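Long-range contact in putative alcohol dehydrogenase (Sinorhizobium meliloti, PDB 4J6F), which is a putative alcohol dehydrogenase of the medium-chain family, probably oxidising alcohols with a nicotinamide cofactor: residues Q110-I118 with D182-C190. Residues are numbered along the deposited sequence; the frame is centred on the assembly and turned at random.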
# COMPACT_ATOMS: atom_id res chain seq x y z
N GLN A 110 -19.93 13.85 21.57
CA GLN A 110 -18.71 13.73 20.77
C GLN A 110 -17.54 14.55 21.39
O GLN A 110 -17.66 15.08 22.51
CB GLN A 110 -18.98 14.16 19.32
CG GLN A 110 -20.21 13.53 18.69
CD GLN A 110 -20.36 13.84 17.22
OE1 GLN A 110 -21.19 14.66 16.84
NE2 GLN A 110 -19.54 13.20 16.37
N GLY A 111 -16.42 14.66 20.68
CA GLY A 111 -15.29 15.45 21.14
C GLY A 111 -14.16 14.54 21.54
O GLY A 111 -14.31 13.74 22.46
N THR A 112 -13.06 14.63 20.80
CA THR A 112 -11.91 13.77 20.99
C THR A 112 -10.75 14.40 21.74
O THR A 112 -10.13 13.77 22.57
CB THR A 112 -11.38 13.26 19.64
OG1 THR A 112 -11.32 14.35 18.72
CG2 THR A 112 -12.30 12.23 19.08
N ASP A 113 -10.47 15.66 21.44
CA ASP A 113 -9.29 16.35 21.97
C ASP A 113 -9.56 17.10 23.27
O ASP A 113 -9.52 18.32 23.31
CB ASP A 113 -8.73 17.31 20.93
CG ASP A 113 -8.33 16.60 19.66
OD1 ASP A 113 -8.11 15.37 19.73
OD2 ASP A 113 -8.25 17.27 18.60
N THR A 114 -9.83 16.34 24.32
CA THR A 114 -10.29 16.90 25.59
C THR A 114 -9.15 17.22 26.54
O THR A 114 -8.24 16.41 26.76
CB THR A 114 -11.28 15.93 26.26
OG1 THR A 114 -12.29 15.57 25.32
CG2 THR A 114 -11.94 16.57 27.45
N VAL A 115 -9.20 18.43 27.11
CA VAL A 115 -8.33 18.78 28.22
C VAL A 115 -9.23 19.15 29.41
O VAL A 115 -10.29 19.76 29.22
CB VAL A 115 -7.39 19.96 27.86
CG1 VAL A 115 -6.60 20.42 29.09
CG2 VAL A 115 -6.43 19.58 26.75
N GLY A 116 -8.82 18.77 30.62
CA GLY A 116 -9.56 19.16 31.83
C GLY A 116 -8.84 18.93 33.14
O GLY A 116 -7.65 18.62 33.17
N HIS A 117 -9.58 19.08 34.24
CA HIS A 117 -9.07 18.92 35.61
C HIS A 117 -9.79 17.77 36.32
O HIS A 117 -11.02 17.73 36.36
CB HIS A 117 -9.20 20.24 36.37
CG HIS A 117 -8.38 21.34 35.77
ND1 HIS A 117 -7.21 21.80 36.34
CD2 HIS A 117 -8.53 22.04 34.61
CE1 HIS A 117 -6.69 22.75 35.58
NE2 HIS A 117 -7.47 22.91 34.52
N ILE A 118 -9.02 16.82 36.85
CA ILE A 118 -9.61 15.69 37.54
C ILE A 118 -10.28 16.20 38.80
O ILE A 118 -9.63 16.83 39.63
CB ILE A 118 -8.55 14.65 37.93
CG1 ILE A 118 -7.80 14.16 36.68
CG2 ILE A 118 -9.19 13.50 38.70
CD1 ILE A 118 -6.89 12.98 36.93
N ASP A 182 -4.72 25.23 28.66
CA ASP A 182 -5.66 24.14 28.42
C ASP A 182 -6.14 24.16 26.97
O ASP A 182 -6.12 23.12 26.29
CB ASP A 182 -6.85 24.20 29.39
CG ASP A 182 -6.42 24.07 30.86
OD1 ASP A 182 -5.20 23.96 31.14
OD2 ASP A 182 -7.32 24.08 31.74
N ILE A 183 -6.54 25.34 26.48
CA ILE A 183 -6.93 25.48 25.07
C ILE A 183 -5.82 25.04 24.10
O ILE A 183 -6.09 24.33 23.13
CB ILE A 183 -7.40 26.91 24.73
CG1 ILE A 183 -8.73 27.24 25.44
CG2 ILE A 183 -7.54 27.07 23.22
CD1 ILE A 183 -9.12 28.70 25.45
N GLU A 184 -4.58 25.44 24.37
CA GLU A 184 -3.46 25.14 23.50
C GLU A 184 -3.21 23.64 23.45
O GLU A 184 -2.99 23.05 22.39
CB GLU A 184 -2.20 25.88 23.96
CG GLU A 184 -2.30 27.39 23.80
CD GLU A 184 -1.02 28.14 24.13
OE1 GLU A 184 -0.66 29.04 23.34
OE2 GLU A 184 -0.38 27.85 25.17
N LEU A 185 -3.29 23.03 24.62
CA LEU A 185 -3.10 21.60 24.77
C LEU A 185 -4.19 20.78 24.07
O LEU A 185 -3.97 19.64 23.70
CB LEU A 185 -3.10 21.28 26.26
CG LEU A 185 -2.24 20.14 26.76
CD1 LEU A 185 -0.83 20.22 26.20
CD2 LEU A 185 -2.22 20.21 28.28
N ALA A 186 -5.37 21.37 23.90
CA ALA A 186 -6.51 20.67 23.30
C ALA A 186 -6.44 20.57 21.77
O ALA A 186 -7.38 20.10 21.12
CB ALA A 186 -7.81 21.32 23.73
N THR A 187 -5.35 21.04 21.19
CA THR A 187 -5.25 21.06 19.74
C THR A 187 -4.65 19.77 19.22
O THR A 187 -4.73 19.49 18.04
CB THR A 187 -4.43 22.28 19.24
OG1 THR A 187 -3.05 22.13 19.58
CG2 THR A 187 -4.95 23.57 19.83
N PHE A 188 -4.08 18.95 20.11
CA PHE A 188 -3.14 17.91 19.66
C PHE A 188 -3.66 16.50 19.38
O PHE A 188 -3.38 15.95 18.32
CB PHE A 188 -1.97 17.81 20.62
CG PHE A 188 -1.07 19.02 20.63
CD1 PHE A 188 -0.24 19.30 19.56
CD2 PHE A 188 -1.02 19.84 21.74
CE1 PHE A 188 0.61 20.39 19.59
CE2 PHE A 188 -0.17 20.94 21.78
CZ PHE A 188 0.65 21.21 20.70
N CYS A 189 -4.44 15.90 20.27
CA CYS A 189 -4.53 14.44 20.31
C CYS A 189 -5.05 13.58 19.14
O CYS A 189 -4.37 12.66 18.74
CB CYS A 189 -5.33 14.05 21.55
SG CYS A 189 -5.62 12.29 21.71
N CYS A 190 -6.19 13.89 18.54
CA CYS A 190 -6.65 13.15 17.37
C CYS A 190 -5.78 13.37 16.14
O CYS A 190 -5.25 12.40 15.59
CB CYS A 190 -8.12 13.46 17.05
SG CYS A 190 -8.78 12.56 15.63
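In this medium-chain dehydrogenase fold, a strand of the GroES-like part, 113-121, packs against short helix 182-185, the turn after it, and Cys189 and Cys190 beyond. A polar bond ties each end of the contact, and Val115 fills the middle. At one end, Cys190 N donates to Asp113 OD1 at 2.7 Å. The N-H comes from the syn side, 30° out of the carboxylate plane. Asp113 OD1 also lies 3.6 Å from Cys189 CB. Asp113 CG is anti to its own carbonyl carbon (chi1 -59°), which carries the carboxylate past Ala186 to this N-H. The other oxygen, OD2, forms a salt bridge with Lys376 and a hydrogen bond with Asn74. With an alanine at the Asp113 position, the buried Cys190 N-H is likely to lose its acceptor and Lys376 this negative partner. In the middle, Val115 CG2 meets Ala186 CB at 3.7 Å and Leu185 CB at 3.8 Å. Val115 CG1 rests on Asp182 CB, also at 3.8 Å. At the far end, His117 NE2 donates to Asp182 OD2 at 3.0 Å. The oxygen lies at the ring edge, near the ring plane, while ring and carboxylate planes are 47° apart. Thr69 also bonds OD2, and Arg133 forms a salt bridge with OD1, so both carboxylate oxygens are held. Strand 113-121 pairs antiparallel with strands 63-72 and 133-140. Cys189 also touches strand 133-140, and helix 333-344 packs on Leu185, Phe188 and Cys189.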